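Local coordinates for putative O-GlcNAcase nagJ (Clostridium perfringens, PDB 6PV5), which probably acts as a hexosaminidase of glycoside hydrolase family 84, removing N-acetylglucosamine from glycoconjugates, its catalytic domain being part of this chain, at residues Gln202-Asp207 with Arg440-Ser445; Glu236-Ser241 with Phe260-Ser265; Asn375-Pro380 with Trp402-Val407. All blocks are in the same frame, centred on the assembly; numbering follows the deposited sequence.

All three contacts belong to the (beta/alpha)8 barrel that forms the catalytic domain, and each involves segments that follow or form its strands. Contact 1 joins the two ends of the barrel sequence, the first helix 202-214 and the loop after the last strand 431-436, and contacts 2 and 3 are nested in series inside the loop it closes. Contact 2 packs on strand 259-264 and contact 3 on strand 399-403, with centres about 26 Å apart. Contact 1 lies about 20 Å, centre to centre, from each of the others, and touches contact 3 where Ser445 meets Pro406. Contact 3 comes nearest the predicted proton donor, Asp305.

Contact 1 (Gln202-Asp207 with Arg440-Ser445); sequences QEERLD and RFSDAS. With EDO (1,2-ethanediol), chain E.
Glu204 reaches from the first barrel helix across to Ser442, and its side chain runs alongside the serine from CB to OE2. CB lies 3.9 Å from Ser442 OG, and CG and CD continue past Ser442 CB. With CG anti to the carbonyl carbon (chi1 -69°) and the chain extended beyond it, the carboxylate is carried out to the 440-445 loop, where OE2 stops 3.8 Å from Ser442 CB. No direct hydrogen bond crosses the contact, and water does that work instead. A first water lies 2.6 Å from Glu204 OE2, takes the N-H of Ser442 and also lies within reach of Arg440 O. A second water donates to the same OE2 and to Asp443 OD2, and takes the N-H of Asp443, so one carboxylate oxygen is tied through water to two successive backbone amides of the loop. The other oxygen, OE1, turns back to the backbone N of Ser201, the residue just before the helix.

One turn on, a third water joins three side chains: it donates to Asp207 OD2 (2.6 Å) and to Asp443 OD2, and accepts from Ser442 OG. Asp207 OD2 and Asp443 OD1 are only 4.3 Å apart, a proximity of like charges that Lys446 probably eases, since its NZ forms salt bridges with both oxygens. Ser442 OG is also bonded to Gln208.

Helix 202-214 is thus joined, largely through water, to the turn that leads from strand 431-436 into helix 446-457, which brings the first and last beta-alpha units of the barrel together. Behind the helix, Arg205 packs on strand 219-222 and helix 243-255, while Asp443 and Ala444 lean on helix 548-579 of the C-terminal helical region.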
loop_
_atom_site.group_PDB
_atom_site.type_symbol
_atom_site.label_atom_id
_atom_site.label_comp_id
_atom_site.label_asym_id
_atom_site.label_seq_id
_atom_site.Cartn_x
_atom_site.Cartn_y
_atom_site.Cartn_z
ATOM N N GLN A 202 7.355 -17.366 -1.821
ATOM C CA GLN A 202 6.229 -17.876 -1.063
ATOM C C GLN A 202 6.212 -17.243 0.323
ATOM O O GLN A 202 5.156 -16.819 0.789
ATOM C CB GLN A 202 6.305 -19.409 -0.996
ATOM C CG GLN A 202 5.087 -20.060 -0.348
ATOM C CD GLN A 202 3.817 -20.012 -1.175
ATOM O OE1 GLN A 202 3.799 -19.562 -2.328
ATOM N NE2 GLN A 202 2.723 -20.466 -0.573
ATOM N N GLU A 203 7.375 -17.207 0.997
ATOM C CA GLU A 203 7.442 -16.621 2.330
ATOM C C GLU A 203 7.051 -15.139 2.277
ATOM O O GLU A 203 6.324 -14.663 3.145
ATOM C CB GLU A 203 8.824 -16.819 2.971
ATOM N N GLU A 204 7.522 -14.409 1.261
ATOM C CA GLU A 204 7.201 -12.982 1.159
ATOM C C GLU A 204 5.694 -12.790 0.945
ATOM O O GLU A 204 5.041 -12.026 1.651
ATOM C CB GLU A 204 8.058 -12.330 0.071
ATOM C CG GLU A 204 9.527 -12.258 0.455
ATOM C CD GLU A 204 10.487 -11.774 -0.615
ATOM O OE1 GLU A 204 10.304 -12.111 -1.814
ATOM O OE2 GLU A 204 11.426 -11.035 -0.246
ATOM N N ARG A 205 5.132 -13.546 0.003
ATOM C CA ARG A 205 3.707 -13.481 -0.295
ATOM C C ARG A 205 2.855 -13.716 0.942
ATOM O O ARG A 205 1.974 -12.902 1.241
ATOM C CB ARG A 205 3.386 -14.441 -1.427
ATOM C CG ARG A 205 3.869 -13.899 -2.756
ATOM C CD ARG A 205 3.650 -14.960 -3.792
ATOM N NE ARG A 205 4.065 -14.398 -5.052
ATOM C CZ ARG A 205 4.461 -15.129 -6.079
ATOM N NH1 ARG A 205 4.824 -14.522 -7.193
ATOM N NH2 ARG A 205 4.478 -16.459 -5.990
ATOM N N LEU A 206 3.185 -14.778 1.696
ATOM C CA LEU A 206 2.434 -15.120 2.889
ATOM C C LEU A 206 2.610 -14.017 3.915
ATOM O O LEU A 206 1.671 -13.643 4.625
ATOM C CB LEU A 206 2.939 -16.452 3.452
ATOM C CG LEU A 206 2.588 -17.691 2.627
ATOM C CD1 LEU A 206 3.306 -18.931 3.168
ATOM C CD2 LEU A 206 1.082 -17.916 2.598
ATOM N N ASP A 207 3.852 -13.533 4.005
ATOM C CA ASP A 207 4.149 -12.455 4.932
ATOM C C ASP A 207 3.340 -11.221 4.526
ATOM O O ASP A 207 2.723 -10.581 5.359
ATOM C CB ASP A 207 5.659 -12.206 4.969
ATOM C CG ASP A 207 6.015 -10.998 5.807
ATOM O OD1 ASP A 207 5.791 -11.049 7.025
ATOM O OD2 ASP A 207 6.469 -10.004 5.218
ATOM N N ARG A 440 9.551 -4.920 -6.317
ATOM C CA ARG A 440 9.914 -6.327 -6.222
ATOM C C ARG A 440 10.525 -6.626 -4.854
ATOM O O ARG A 440 10.590 -7.792 -4.464
ATOM C CB ARG A 440 10.817 -6.749 -7.384
ATOM C CG ARG A 440 12.281 -6.355 -7.248
ATOM C CD ARG A 440 13.066 -7.089 -8.331
ATOM N NE ARG A 440 14.515 -6.996 -8.181
ATOM C CZ ARG A 440 15.269 -6.039 -8.729
ATOM N NH1 ARG A 440 14.712 -5.093 -9.473
ATOM N NH2 ARG A 440 16.577 -6.027 -8.522
ATOM N N PHE A 441 10.952 -5.571 -4.134
ATOM C CA PHE A 441 11.555 -5.676 -2.808
ATOM C C PHE A 441 10.465 -5.607 -1.753
ATOM O O PHE A 441 9.940 -4.529 -1.460
ATOM C CB PHE A 441 12.569 -4.557 -2.551
ATOM C CG PHE A 441 13.621 -4.455 -3.631
ATOM C CD1 PHE A 441 14.631 -5.407 -3.731
ATOM C CD2 PHE A 441 13.567 -3.437 -4.573
ATOM C CE1 PHE A 441 15.568 -5.330 -4.756
ATOM C CE2 PHE A 441 14.511 -3.339 -5.585
ATOM C CZ PHE A 441 15.512 -4.294 -5.675
ATOM N N SER A 442 10.147 -6.773 -1.179
ATOM C CA SER A 442 8.946 -6.933 -0.381
ATOM C C SER A 442 9.023 -6.102 0.895
ATOM O O SER A 442 8.150 -5.281 1.167
ATOM C CB SER A 442 8.712 -8.384 -0.052
ATOM O OG SER A 442 7.620 -8.495 0.841
ATOM N N ASP A 443 10.045 -6.342 1.720
ATOM C CA ASP A 443 10.076 -5.634 2.990
ATOM C C ASP A 443 10.198 -4.130 2.758
ATOM O O ASP A 443 9.595 -3.345 3.470
ATOM C CB ASP A 443 11.055 -6.275 3.976
ATOM C CG ASP A 443 10.446 -7.502 4.635
ATOM O OD1 ASP A 443 9.869 -7.357 5.756
ATOM O OD2 ASP A 443 10.530 -8.585 4.024
ATOM N N ALA A 444 10.931 -3.730 1.720
ATOM C CA ALA A 444 11.198 -2.313 1.505
ATOM C C ALA A 444 9.928 -1.593 1.024
ATOM O O ALA A 444 9.823 -0.370 1.157
ATOM C CB ALA A 444 12.364 -2.142 0.549
ATOM N N SER A 445 8.951 -2.371 0.522
ATOM C CA SER A 445 7.675 -1.863 0.022
ATOM C C SER A 445 6.711 -1.577 1.176
ATOM O O SER A 445 5.682 -0.952 0.989
ATOM C CB SER A 445 7.034 -2.855 -0.912
ATOM O OG SER A 445 7.606 -2.766 -2.195
HETATM C C1 EDO E . 16.594 -10.173 -6.943
HETATM O O1 EDO E . 17.150 -9.671 -8.150
HETATM C C2 EDO E . 16.206 -9.115 -5.973
HETATM O O2 EDO E . 14.822 -9.090 -5.620
HETATM O O HOH W 1 11.795 -9.181 -2.080
HETATM O O HOH W 2 11.461 -8.763 1.702
HETATM O O HOH W 3 8.140 -9.649 3.282
#

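Contact 2 (Glu236-Ser241 with Phe260-Ser265); sequences EPYPAS and FVFAIS
Between the second and third beta-alpha units of the catalytic barrel, Phe262 of strand 259-264 meets Tyr238 from the long loop that leaves the second strand. These two aromatic rings carry the whole contact. They arrive from opposite directions and meet rim to rim, neither lying over the face of the other. Their planes stand at 84°, nearly perpendicular, and their centroids are 5.9 Å apart. The hydroxyl end of the tyrosine does the touching: Tyr238 OH lies 3.3 Å from Phe262 CE1, and Tyr238 CE2 is 3.4 Å from that same carbon. Phe262 CZ is the next atom met, 3.5 Å from Tyr238 OH. The hydroxyl oxygen lies in the plane of the phenylalanine ring, against its rim, and CE1 in turn lies at the edge of the tyrosine ring.

The strand is the third of eight parallel strands closed into a barrel, bonded through its backbone to Tyr220 and Tyr222 on one neighbour and to Ser298 and Ala300 on the other. Phe262 points outward from it, into the layer between sheet and helices, where its side chain also touches Leu291 of helix 274-294. CG stands anti to the backbone N (chi1 -170°), which sends the ring away from the strand to the incoming tyrosine. Tyr238 fills the same layer from the loop side, against Arg245 of helix 243-255 and Met294 of helix 274-294.

Although it abuts the phenylalanine rim, the tyrosine hydroxyl has a polar partner: it hydrogen-bonds to Asp227 OD2. That bond holds the far end of the ring, while the ring of Tyr229, inclined at about 45°, packs beside it.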
loop_
_atom_site.group_PDB
_atom_site.type_symbol
_atom_site.label_atom_id
_atom_site.label_comp_id
_atom_site.label_asym_id
_atom_site.label_seq_id
_atom_site.Cartn_x
_atom_site.Cartn_y
_atom_site.Cartn_z
ATOM N N GLU A 236 -3.619 -23.510 -19.520
ATOM C CA GLU A 236 -3.211 -24.723 -18.828
ATOM C C GLU A 236 -3.485 -24.610 -17.332
ATOM O O GLU A 236 -3.187 -23.598 -16.705
ATOM C CB GLU A 236 -1.746 -25.054 -19.115
ATOM C CG GLU A 236 -1.396 -25.061 -20.594
ATOM C CD GLU A 236 0.037 -25.464 -20.925
ATOM O OE1 GLU A 236 0.707 -26.095 -20.052
ATOM O OE2 GLU A 236 0.496 -25.142 -22.051
ATOM N N PRO A 237 -4.070 -25.653 -16.704
ATOM C CA PRO A 237 -4.273 -25.657 -15.253
ATOM C C PRO A 237 -2.933 -25.706 -14.518
ATOM O O PRO A 237 -1.907 -26.003 -15.132
ATOM C CB PRO A 237 -5.083 -26.943 -15.022
ATOM C CG PRO A 237 -4.740 -27.826 -16.203
ATOM C CD PRO A 237 -4.588 -26.863 -17.360
ATOM N N TYR A 238 -2.942 -25.406 -13.211
ATOM C CA TYR A 238 -1.707 -25.496 -12.445
ATOM C C TYR A 238 -1.282 -26.955 -12.287
ATOM O O TYR A 238 -2.068 -27.783 -11.820
ATOM C CB TYR A 238 -1.796 -24.783 -11.092
ATOM C CG TYR A 238 -1.443 -23.317 -11.158
ATOM C CD1 TYR A 238 -0.133 -22.889 -11.345
ATOM C CD2 TYR A 238 -2.435 -22.351 -11.070
ATOM C CE1 TYR A 238 0.181 -21.539 -11.421
ATOM C CE2 TYR A 238 -2.137 -21.001 -11.137
ATOM C CZ TYR A 238 -0.827 -20.593 -11.319
ATOM O OH TYR A 238 -0.572 -19.258 -11.396
ATOM N N PRO A 239 -0.027 -27.295 -12.670
ATOM C CA PRO A 239 0.534 -28.633 -12.453
ATOM C C PRO A 239 0.354 -29.134 -11.022
ATOM O O PRO A 239 -0.032 -28.379 -10.133
ATOM C CB PRO A 239 2.033 -28.427 -12.717
ATOM C CG PRO A 239 2.086 -27.288 -13.716
ATOM C CD PRO A 239 0.916 -26.397 -13.360
ATOM N N ALA A 240 0.649 -30.422 -10.814
ATOM C CA ALA A 240 0.470 -31.059 -9.521
ATOM C C ALA A 240 1.405 -30.429 -8.492
ATOM O O ALA A 240 1.016 -30.233 -7.341
ATOM C CB ALA A 240 0.712 -32.543 -9.647
ATOM N N SER A 241 2.630 -30.115 -8.932
ATOM C CA SER A 241 3.682 -29.596 -8.069
ATOM C C SER A 241 3.299 -28.257 -7.433
ATOM O O SER A 241 3.799 -27.909 -6.364
ATOM C CB SER A 241 4.985 -29.497 -8.822
ATOM O OG SER A 241 4.759 -29.232 -10.200
ATOM N N PHE A 260 -8.127 -13.317 -2.403
ATOM C CA PHE A 260 -7.142 -13.747 -3.364
ATOM C C PHE A 260 -7.764 -13.587 -4.741
ATOM O O PHE A 260 -8.697 -14.314 -5.090
ATOM C CB PHE A 260 -6.718 -15.199 -3.115
ATOM C CG PHE A 260 -5.566 -15.646 -3.974
ATOM C CD1 PHE A 260 -5.772 -16.134 -5.247
ATOM C CD2 PHE A 260 -4.270 -15.605 -3.493
ATOM C CE1 PHE A 260 -4.707 -16.556 -6.026
ATOM C CE2 PHE A 260 -3.201 -16.010 -4.273
ATOM C CZ PHE A 260 -3.420 -16.505 -5.533
ATOM N N VAL A 261 -7.228 -12.636 -5.511
ATOM C CA VAL A 261 -7.708 -12.370 -6.858
ATOM C C VAL A 261 -6.735 -12.995 -7.850
ATOM O O VAL A 261 -5.562 -12.626 -7.891
ATOM C CB VAL A 261 -7.889 -10.856 -7.105
ATOM C CG1 VAL A 261 -8.478 -10.581 -8.479
ATOM C CG2 VAL A 261 -8.732 -10.200 -6.020
ATOM N N PHE A 262 -7.218 -13.927 -8.668
ATOM C CA PHE A 262 -6.356 -14.501 -9.683
ATOM C C PHE A 262 -6.515 -13.747 -10.997
ATOM O O PHE A 262 -7.626 -13.647 -11.531
ATOM C CB PHE A 262 -6.648 -15.992 -9.889
ATOM C CG PHE A 262 -5.616 -16.660 -10.762
ATOM C CD1 PHE A 262 -4.526 -17.312 -10.197
ATOM C CD2 PHE A 262 -5.688 -16.574 -12.137
ATOM C CE1 PHE A 262 -3.552 -17.900 -10.987
ATOM C CE2 PHE A 262 -4.722 -17.183 -12.928
ATOM C CZ PHE A 262 -3.646 -17.833 -12.353
ATOM N N ALA A 263 -5.382 -13.283 -11.546
ATOM C CA ALA A 263 -5.377 -12.505 -12.772
ATOM C C ALA A 263 -4.935 -13.375 -13.940
ATOM O O ALA A 263 -3.951 -14.104 -13.832
ATOM C CB ALA A 263 -4.485 -11.282 -12.633
ATOM N N ILE A 264 -5.647 -13.234 -15.067
ATOM C CA ILE A 264 -5.375 -13.932 -16.312
ATOM C C ILE A 264 -5.083 -12.893 -17.394
ATOM O O ILE A 264 -5.850 -11.947 -17.552
ATOM C CB ILE A 264 -6.598 -14.792 -16.706
ATOM C CG1 ILE A 264 -7.031 -15.707 -15.561
ATOM C CG2 ILE A 264 -6.293 -15.593 -17.959
ATOM C CD1 ILE A 264 -8.381 -16.355 -15.758
ATOM N N SER A 265 -3.993 -13.089 -18.153
ATOM C CA SER A 265 -3.638 -12.206 -19.252
ATOM C C SER A 265 -3.588 -13.007 -20.541
ATOM O O SER A 265 -2.512 -13.399 -20.978
ATOM C CB SER A 265 -2.317 -11.481 -19.042
ATOM O OG SER A 265 -2.279 -10.853 -17.777
#

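Contact 3 (Asn375-Pro380 with Trp402-Val407); sequences NDVIPP and WWNYPV
Asn404, just beyond the end of strand 399-403, grips the backbone of the 375-380 loop through its side-chain amide. Its ND2 donates to Val377 O at 2.9 Å, with an N-H...O angle of 166°. The acceptor lies in the plane of the asparagine amide, whereas the donor is tilted 29° from the plane of the valine carbonyl. The other end of the amide is held as well: OD1 receives the indole N-H of Trp402, NE1 to OD1 2.9 Å, with the oxygen in the ring plane but the N-H above the plane of the asparagine C=O. OD1 also accepts from Asn437 ND2. Bonded at both ends, the amide has its flip settled and its NH2 directed at the valine carbonyl.

Trp403 and Pro379 supply the apolar half. The indole CG is anti to the backbone N (chi1 -173°), and although the side chain sets out away from the loop, its six-membered ring swings back to the proline. Pro379 CD and CG lie against Trp403 CZ3, CD at 3.6 Å, and the proline meets the indole obliquely. Pro379 O comes within 3.8 Å of Trp403 CH2 and is bonded to Thr495 OG1. Ile378, between the two loop residues in sequence, rests its CG2 4.0 Å from Asn404 O, a looser packing contact.

Asn404 is the centre of an inverse gamma turn, which turns the chain away from the strand direction as soon as the strand ends. The loops after the sixth and seventh barrel strands are thereby fastened together at the C-terminal ends of the strands, where a (beta/alpha)8 barrel carries its active site; the Val377 side chain is about 7 Å from that of the predicted proton donor, Asp305.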
loop_
_atom_site.group_PDB
_atom_site.type_symbol
_atom_site.label_atom_id
_atom_site.label_comp_id
_atom_site.label_asym_id
_atom_site.label_seq_id
_atom_site.Cartn_x
_atom_site.Cartn_y
_atom_site.Cartn_z
ATOM N N ASN A 375 -3.923 9.852 -15.041
ATOM C CA ASN A 375 -3.745 10.503 -16.343
ATOM C C ASN A 375 -2.607 9.851 -17.122
ATOM O O ASN A 375 -2.647 9.808 -18.341
ATOM C CB ASN A 375 -3.467 12.010 -16.252
ATOM C CG ASN A 375 -4.628 12.793 -15.667
ATOM O OD1 ASN A 375 -5.744 12.293 -15.574
ATOM N ND2 ASN A 375 -4.376 14.023 -15.265
ATOM N N ASP A 376 -1.582 9.376 -16.407
ATOM C CA ASP A 376 -0.422 8.752 -17.030
ATOM C C ASP A 376 -0.236 7.334 -16.505
ATOM O O ASP A 376 -0.882 6.934 -15.542
ATOM C CB ASP A 376 0.822 9.578 -16.707
ATOM C CG ASP A 376 0.598 11.021 -17.132
ATOM O OD1 ASP A 376 0.529 11.286 -18.376
ATOM O OD2 ASP A 376 0.402 11.850 -16.231
ATOM N N VAL A 377 0.698 6.605 -17.126
ATOM C CA VAL A 377 1.160 5.342 -16.582
ATOM C C VAL A 377 1.681 5.512 -15.157
ATOM O O VAL A 377 1.305 4.754 -14.259
ATOM C CB VAL A 377 2.189 4.705 -17.528
ATOM C CG1 VAL A 377 2.639 3.334 -17.020
ATOM C CG2 VAL A 377 1.601 4.603 -18.926
ATOM N N ILE A 378 2.543 6.515 -14.948
ATOM C CA ILE A 378 2.980 6.883 -13.606
ATOM C C ILE A 378 2.686 8.377 -13.408
ATOM O O ILE A 378 3.487 9.216 -13.795
ATOM C CB ILE A 378 4.482 6.557 -13.383
ATOM C CG1 ILE A 378 4.877 5.156 -13.878
ATOM C CG2 ILE A 378 4.884 6.742 -11.918
ATOM C CD1 ILE A 378 6.260 5.107 -14.479
ATOM N N PRO A 379 1.534 8.779 -12.816
ATOM C CA PRO A 379 1.164 10.202 -12.738
ATOM C C PRO A 379 2.069 10.977 -11.779
ATOM O O PRO A 379 2.110 10.683 -10.578
ATOM C CB PRO A 379 -0.284 10.176 -12.222
ATOM C CG PRO A 379 -0.746 8.755 -12.541
ATOM C CD PRO A 379 0.488 7.902 -12.270
ATOM N N PRO A 380 2.823 11.977 -12.299
ATOM C CA PRO A 380 3.867 12.653 -11.527
ATOM C C PRO A 380 3.307 13.464 -10.367
ATOM O O PRO A 380 3.983 13.661 -9.360
ATOM C CB PRO A 380 4.594 13.555 -12.552
ATOM C CG PRO A 380 3.627 13.695 -13.696
ATOM C CD PRO A 380 2.762 12.448 -13.692
ATOM N N TRP A 402 -5.317 1.804 -10.085
ATOM C CA TRP A 402 -4.092 1.042 -10.000
ATOM C C TRP A 402 -2.953 2.047 -9.793
ATOM O O TRP A 402 -2.616 2.824 -10.684
ATOM C CB TRP A 402 -3.936 0.236 -11.286
ATOM C CG TRP A 402 -2.633 -0.486 -11.436
ATOM C CD1 TRP A 402 -1.377 0.046 -11.350
ATOM C CD2 TRP A 402 -2.455 -1.875 -11.768
ATOM N NE1 TRP A 402 -0.432 -0.914 -11.590
ATOM C CE2 TRP A 402 -1.059 -2.103 -11.853
ATOM C CE3 TRP A 402 -3.334 -2.944 -11.993
ATOM C CZ2 TRP A 402 -0.520 -3.356 -12.155
ATOM C CZ3 TRP A 402 -2.797 -4.175 -12.316
ATOM C CH2 TRP A 402 -1.415 -4.373 -12.398
ATOM N N TRP A 403 -2.434 2.093 -8.571
ATOM C CA TRP A 403 -1.510 3.161 -8.221
ATOM C C TRP A 403 -0.068 2.670 -8.295
ATOM O O TRP A 403 0.337 1.813 -7.503
ATOM C CB TRP A 403 -1.857 3.733 -6.851
ATOM C CG TRP A 403 -1.022 4.932 -6.552
ATOM C CD1 TRP A 403 -0.181 5.098 -5.490
ATOM C CD2 TRP A 403 -0.897 6.109 -7.367
ATOM N NE1 TRP A 403 0.427 6.319 -5.572
ATOM C CE2 TRP A 403 0.032 6.948 -6.723
ATOM C CE3 TRP A 403 -1.463 6.519 -8.581
ATOM C CZ2 TRP A 403 0.408 8.184 -7.248
ATOM C CZ3 TRP A 403 -1.108 7.751 -9.091
ATOM C CH2 TRP A 403 -0.171 8.556 -8.439
ATOM N N ASN A 404 0.685 3.236 -9.238
ATOM C CA ASN A 404 2.036 2.779 -9.545
ATOM C C ASN A 404 3.067 3.432 -8.612
ATOM O O ASN A 404 3.958 4.169 -9.042
ATOM C CB ASN A 404 2.378 3.011 -11.020
ATOM C CG ASN A 404 1.914 1.861 -11.890
ATOM O OD1 ASN A 404 2.032 0.704 -11.495
ATOM N ND2 ASN A 404 1.356 2.164 -13.050
ATOM N N TYR A 405 2.956 3.120 -7.328
ATOM C CA TYR A 405 3.930 3.498 -6.313
ATOM C C TYR A 405 3.610 2.641 -5.091
ATOM O O TYR A 405 2.427 2.475 -4.768
ATOM C CB TYR A 405 3.749 4.988 -6.002
ATOM C CG TYR A 405 4.737 5.560 -5.029
ATOM C CD1 TYR A 405 5.879 6.210 -5.484
ATOM C CD2 TYR A 405 4.565 5.414 -3.665
ATOM C CE1 TYR A 405 6.806 6.741 -4.600
ATOM C CE2 TYR A 405 5.478 5.946 -2.771
ATOM C CZ TYR A 405 6.604 6.611 -3.237
ATOM O OH TYR A 405 7.524 7.117 -2.358
ATOM N N PRO A 406 4.595 2.054 -4.360
ATOM C CA PRO A 406 6.033 2.300 -4.556
ATOM C C PRO A 406 6.810 1.619 -5.678
ATOM O O PRO A 406 8.035 1.776 -5.756
ATOM C CB PRO A 406 6.624 1.839 -3.208
ATOM C CG PRO A 406 5.717 0.705 -2.773
ATOM C CD PRO A 406 4.336 1.192 -3.202
ATOM N N VAL A 407 6.112 0.925 -6.591
ATOM C CA VAL A 407 6.798 0.179 -7.633
ATOM C C VAL A 407 7.960 0.995 -8.200
ATOM O O VAL A 407 7.769 2.122 -8.663
ATOM C CB VAL A 407 5.853 -0.279 -8.761
ATOM C CG1 VAL A 407 5.146 0.893 -9.433
ATOM C CG2 VAL A 407 6.592 -1.102 -9.809
#